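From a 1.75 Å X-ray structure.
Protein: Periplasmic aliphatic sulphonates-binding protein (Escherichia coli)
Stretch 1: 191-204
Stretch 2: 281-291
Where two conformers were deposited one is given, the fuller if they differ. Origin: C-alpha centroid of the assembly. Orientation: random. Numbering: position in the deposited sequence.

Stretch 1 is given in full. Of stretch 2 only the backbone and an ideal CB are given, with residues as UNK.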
# COMPACT_ATOMS: atom_id res chain seq x y z
N ALA A 191 12.21 9.23 2.07
CA ALA A 191 12.85 10.09 3.06
C ALA A 191 12.68 11.56 2.67
O ALA A 191 12.71 11.93 1.48
CB ALA A 191 14.32 9.73 3.19
N ARG A 192 12.45 12.42 3.68
CA ARG A 192 12.20 13.81 3.38
C ARG A 192 13.29 14.50 2.55
O ARG A 192 12.99 15.23 1.61
CB ARG A 192 11.80 14.58 4.62
CG ARG A 192 11.38 16.03 4.33
CD ARG A 192 11.30 16.82 5.63
NE ARG A 192 10.58 16.06 6.66
CZ ARG A 192 9.28 16.18 6.89
NH1 ARG A 192 8.55 17.02 6.14
NH2 ARG A 192 8.70 15.42 7.83
N PRO A 193 14.57 14.25 2.85
CA PRO A 193 15.58 14.97 2.08
C PRO A 193 15.56 14.56 0.62
O PRO A 193 15.80 15.42 -0.25
CB PRO A 193 16.90 14.52 2.75
CG PRO A 193 16.54 14.23 4.10
CD PRO A 193 15.18 13.54 3.99
N TYR A 194 15.25 13.30 0.33
CA TYR A 194 15.22 12.84 -1.06
C TYR A 194 14.05 13.45 -1.80
O TYR A 194 14.19 13.81 -2.95
CB TYR A 194 15.08 11.31 -1.16
CG TYR A 194 15.25 10.71 -2.55
CD1 TYR A 194 16.52 10.34 -3.02
CD2 TYR A 194 14.15 10.47 -3.39
CE1 TYR A 194 16.70 9.76 -4.28
CE2 TYR A 194 14.33 9.91 -4.69
CZ TYR A 194 15.60 9.54 -5.12
OH TYR A 194 15.79 8.94 -6.36
N ALA A 195 12.91 13.55 -1.12
CA ALA A 195 11.73 14.13 -1.75
C ALA A 195 11.98 15.64 -2.01
O ALA A 195 11.62 16.13 -3.09
CB ALA A 195 10.54 13.94 -0.84
N GLU A 196 12.59 16.33 -1.04
CA GLU A 196 12.82 17.77 -1.19
C GLU A 196 13.86 18.10 -2.26
O GLU A 196 13.70 19.10 -2.99
CB GLU A 196 13.15 18.40 0.16
CG GLU A 196 11.93 18.44 1.10
CD GLU A 196 10.98 19.58 0.75
OE1 GLU A 196 11.46 20.59 0.20
OE2 GLU A 196 9.78 19.46 1.04
N LYS A 197 14.88 17.26 -2.38
CA LYS A 197 15.93 17.41 -3.37
C LYS A 197 15.46 17.04 -4.76
O LYS A 197 15.99 17.56 -5.75
CB LYS A 197 17.09 16.47 -3.02
CG LYS A 197 18.23 16.60 -3.99
CD LYS A 197 19.55 16.16 -3.42
CE LYS A 197 20.67 17.06 -3.98
NZ LYS A 197 22.03 16.58 -3.59
N ASN A 198 14.51 16.10 -4.85
CA ASN A 198 14.14 15.53 -6.15
C ASN A 198 12.64 15.65 -6.45
O ASN A 198 12.04 14.74 -7.03
CB ASN A 198 14.58 14.05 -6.25
CG ASN A 198 16.08 13.87 -6.03
OD1 ASN A 198 16.86 14.27 -6.86
ND2 ASN A 198 16.48 13.24 -4.91
N GLY A 199 12.07 16.80 -6.13
CA GLY A 199 10.61 16.99 -6.20
C GLY A 199 9.98 16.73 -7.55
O GLY A 199 9.01 15.98 -7.64
N ALA A 200 10.49 17.39 -8.59
CA ALA A 200 9.96 17.22 -9.95
C ALA A 200 10.07 15.77 -10.38
O ALA A 200 9.12 15.24 -10.93
CB ALA A 200 10.68 18.11 -10.96
N PHE A 201 11.23 15.16 -10.09
CA PHE A 201 11.53 13.76 -10.44
C PHE A 201 10.53 12.81 -9.83
O PHE A 201 9.98 11.96 -10.53
CB PHE A 201 12.97 13.39 -9.99
CG PHE A 201 13.33 11.95 -10.23
CD1 PHE A 201 13.53 11.47 -11.52
CD2 PHE A 201 13.52 11.09 -9.16
CE1 PHE A 201 13.86 10.12 -11.75
CE2 PHE A 201 13.87 9.77 -9.38
CZ PHE A 201 14.05 9.28 -10.67
N ILE A 202 10.27 12.97 -8.54
CA ILE A 202 9.35 12.08 -7.83
C ILE A 202 7.94 12.19 -8.43
O ILE A 202 7.21 11.20 -8.60
CB ILE A 202 9.34 12.40 -6.33
CG1 ILE A 202 10.66 11.94 -5.68
CG2 ILE A 202 8.13 11.74 -5.63
CD1 ILE A 202 10.90 10.44 -5.80
N GLN A 203 7.56 13.41 -8.77
CA GLN A 203 6.23 13.60 -9.31
C GLN A 203 6.08 12.85 -10.63
O GLN A 203 5.03 12.22 -10.88
CB GLN A 203 5.94 15.08 -9.47
CG GLN A 203 5.88 15.79 -8.12
CD GLN A 203 5.38 17.21 -8.27
OE1 GLN A 203 4.33 17.43 -8.87
NE2 GLN A 203 6.15 18.17 -7.78
N GLY A 204 7.14 12.86 -11.42
CA GLY A 204 7.14 12.22 -12.72
C GLY A 204 7.17 10.73 -12.51
O GLY A 204 6.53 9.98 -13.28
N UNK A 281 0.02 14.84 9.80
CA UNK A 281 0.17 15.96 8.89
C UNK A 281 1.61 16.45 8.77
O UNK A 281 1.98 16.94 7.71
CB UNK A 281 -0.73 17.11 9.35
N UNK A 282 2.43 16.30 9.81
CA UNK A 282 3.85 16.70 9.78
C UNK A 282 4.65 15.85 8.76
O UNK A 282 5.70 16.29 8.26
CB UNK A 282 4.46 16.56 11.17
N UNK A 283 4.13 14.65 8.47
CA UNK A 283 4.77 13.69 7.58
C UNK A 283 4.25 13.75 6.14
O UNK A 283 4.64 12.93 5.33
CB UNK A 283 4.57 12.28 8.13
N UNK A 284 3.35 14.70 5.84
CA UNK A 284 2.83 14.85 4.49
C UNK A 284 3.77 15.75 3.66
O UNK A 284 4.11 16.85 4.09
CB UNK A 284 1.41 15.43 4.53
N UNK A 285 4.26 15.23 2.53
CA UNK A 285 5.09 16.02 1.63
C UNK A 285 4.20 16.88 0.74
O UNK A 285 3.29 16.36 0.06
CB UNK A 285 5.99 15.12 0.78
N UNK A 286 4.42 18.19 0.84
CA UNK A 286 3.83 19.14 -0.10
C UNK A 286 4.70 19.13 -1.37
O UNK A 286 5.90 19.44 -1.32
CB UNK A 286 3.74 20.54 0.51
N UNK A 287 4.10 18.76 -2.51
CA UNK A 287 4.91 18.60 -3.69
C UNK A 287 5.59 19.92 -4.08
O UNK A 287 4.98 21.00 -3.99
CB UNK A 287 4.05 18.08 -4.84
N UNK A 288 6.86 19.81 -4.46
CA UNK A 288 7.67 20.93 -4.90
C UNK A 288 8.40 20.49 -6.13
O UNK A 288 8.46 19.29 -6.45
CB UNK A 288 8.64 21.40 -3.81
N UNK A 289 8.96 21.46 -6.83
CA UNK A 289 9.81 21.18 -7.97
C UNK A 289 11.06 22.06 -7.88
O UNK A 289 11.43 22.72 -8.85
CB UNK A 289 9.06 21.42 -9.28
N UNK A 290 11.70 22.04 -6.70
CA UNK A 290 12.92 22.82 -6.43
C UNK A 290 14.02 22.56 -7.45
O UNK A 290 14.49 21.43 -7.59
CB UNK A 290 13.45 22.50 -5.03
N UNK A 291 14.40 23.60 -8.18
CA UNK A 291 15.60 23.59 -9.06
C UNK A 291 16.89 23.59 -8.23
O UNK A 291 17.05 24.40 -7.30
CB UNK A 291 15.59 24.80 -10.00

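Position 281 opens the stretch in a 3-10 segment, with nothing of stretch 1 near its ideal CB, so any soluble side chain would serve. It is Arg281, which makes no contact with stretch 1.

At 282, CA-to-CB runs sideways and only a long chain could return toward Arg192. The main contact needs no side chain: the backbone O of 282 lies at the edge of the Arg192 guanidinium and accepts a hydrogen bond from Arg192 NH2 at 3.2 Å. A polar residue suits the spot. Gln282 bends back, its NE2 3.3 Å from Arg192 NH2; both are donors, so this is no hydrogen bond.

The ideal CB of 283 lies 5.2 Å from Arg192 NH2, and a neutral or acidic chain might seem natural beside that charge. The residue is Arg283, whose CD packs 4.1 Å from Arg192 NH2 while its NH1 donates a weak hydrogen bond to Gln282 OE1 (2.7 Å).

Position 284 points away, leaving the choice free; it is Ile284.

Position 285 is the centre of the contact. CB points sideways, 5.0 Å from Ala195 CB, and beyond it the helices present small residues, Ala195 and Gly199, beside Ile202 and the CG of Gln203. The space invites a large apolar side chain; a flat aromatic ring suits it especially, because a face can lie against Ala195 CB. Trp285 fills it with chi1 t: Ala195 CB sits over the five-membered ring, 3.9 Å from its centroid, while Gly199 O meets the ring edge 3.6 Å from Trp285 CH2. Also at the edge, Trp285 NE1 is 3.4 Å from Glu196 OE2.

At 286 no atom of stretch 1 is near CB, and polar chains fit well. Gln286 leads its side chain away, but its backbone O is linked to Glu196 OE2 by a water.

At 287, phi of -61° and psi of 138° permit proline. Pro287 places CB 3.8 Å from Gln203 NE2.

At 288 the carbonyl does most: Gly199 CA approaches the O of 288 at 3.2 Å, where a CB on Gly199 would clash, and Gln203 NE2 donates to that O of 288 a weak hydrogen bond of 2.9 Å. A small polar side chain suits the edge near Glu196. Thr288 OG1 binds a water shared with Glu196 O, the backbone N of 290 and, weakly, Gly199 N.

The ideal CB of 289 is 4.0 Å from Ala200 CB, favouring an aliphatic stem. Gln289 lays CG 4.1 Å from Ala200 CB.

At 290, CB lies 4.0 Å from Glu196 O, and a medium aliphatic chain could cover the helix end. Leu290 brings CD1 to 3.6 Å from Glu196 O.

Position 291 points away; a charged residue is comfortable: Glu291.

Stretch 2, residues 281-291: RQRIWQPTQLE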
# COMPACT_ATOMS: atom_id res chain seq x y z
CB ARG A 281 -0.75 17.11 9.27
CG ARG A 281 -2.22 16.76 8.95
CD ARG A 281 -3.11 17.67 9.75
NE ARG A 281 -4.53 17.37 9.61
CZ ARG A 281 -5.24 16.60 10.44
NH1 ARG A 281 -4.65 15.99 11.46
NH2 ARG A 281 -6.54 16.45 10.23
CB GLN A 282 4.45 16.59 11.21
CG GLN A 282 5.86 17.22 11.45
CD GLN A 282 7.07 16.37 11.01
OE1 GLN A 282 7.06 15.12 11.06
NE2 GLN A 282 8.13 17.07 10.59
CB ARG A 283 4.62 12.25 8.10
CG ARG A 283 5.21 11.99 9.49
CD ARG A 283 6.73 12.19 9.53
NE ARG A 283 7.34 11.36 10.58
CZ ARG A 283 7.32 11.64 11.88
NH1 ARG A 283 6.69 12.72 12.33
NH2 ARG A 283 7.91 10.82 12.75
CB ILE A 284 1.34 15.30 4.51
CG1 ILE A 284 0.50 14.10 4.96
CG2 ILE A 284 0.86 15.73 3.14
CD1 ILE A 284 -0.90 14.41 5.28
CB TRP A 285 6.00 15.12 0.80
CG TRP A 285 6.90 15.85 -0.20
CD1 TRP A 285 7.90 16.72 0.08
CD2 TRP A 285 6.86 15.74 -1.64
NE1 TRP A 285 8.48 17.19 -1.09
CE2 TRP A 285 7.87 16.58 -2.16
CE3 TRP A 285 6.06 14.99 -2.54
CZ2 TRP A 285 8.13 16.70 -3.55
CZ3 TRP A 285 6.29 15.10 -3.92
CH2 TRP A 285 7.33 15.97 -4.42
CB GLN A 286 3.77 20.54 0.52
CG GLN A 286 2.90 20.59 1.77
CD GLN A 286 1.42 20.46 1.44
OE1 GLN A 286 0.85 21.35 0.82
NE2 GLN A 286 0.78 19.36 1.88
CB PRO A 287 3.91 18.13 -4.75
CG PRO A 287 2.84 17.48 -3.97
CD PRO A 287 2.73 18.20 -2.69
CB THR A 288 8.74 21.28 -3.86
OG1 THR A 288 9.52 20.09 -3.58
CG2 THR A 288 8.09 21.79 -2.59
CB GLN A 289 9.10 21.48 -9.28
CG GLN A 289 7.88 20.67 -9.53
CD GLN A 289 7.10 21.20 -10.70
OE1 GLN A 289 5.97 21.64 -10.54
NE2 GLN A 289 7.72 21.18 -11.88
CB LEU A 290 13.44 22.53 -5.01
CG LEU A 290 12.67 22.99 -3.76
CD1 LEU A 290 13.48 22.68 -2.49
CD2 LEU A 290 12.25 24.49 -3.80
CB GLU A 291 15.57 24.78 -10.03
CG GLU A 291 14.63 24.60 -11.27
CD GLU A 291 13.65 25.77 -11.48
OE1 GLU A 291 13.79 26.85 -10.83
OE2 GLU A 291 12.72 25.62 -12.31
O HOH W 1 7.55 20.41 0.55
O HOH W 2 11.89 19.54 -4.82
O HOH W 3 12.85 19.30 -8.39
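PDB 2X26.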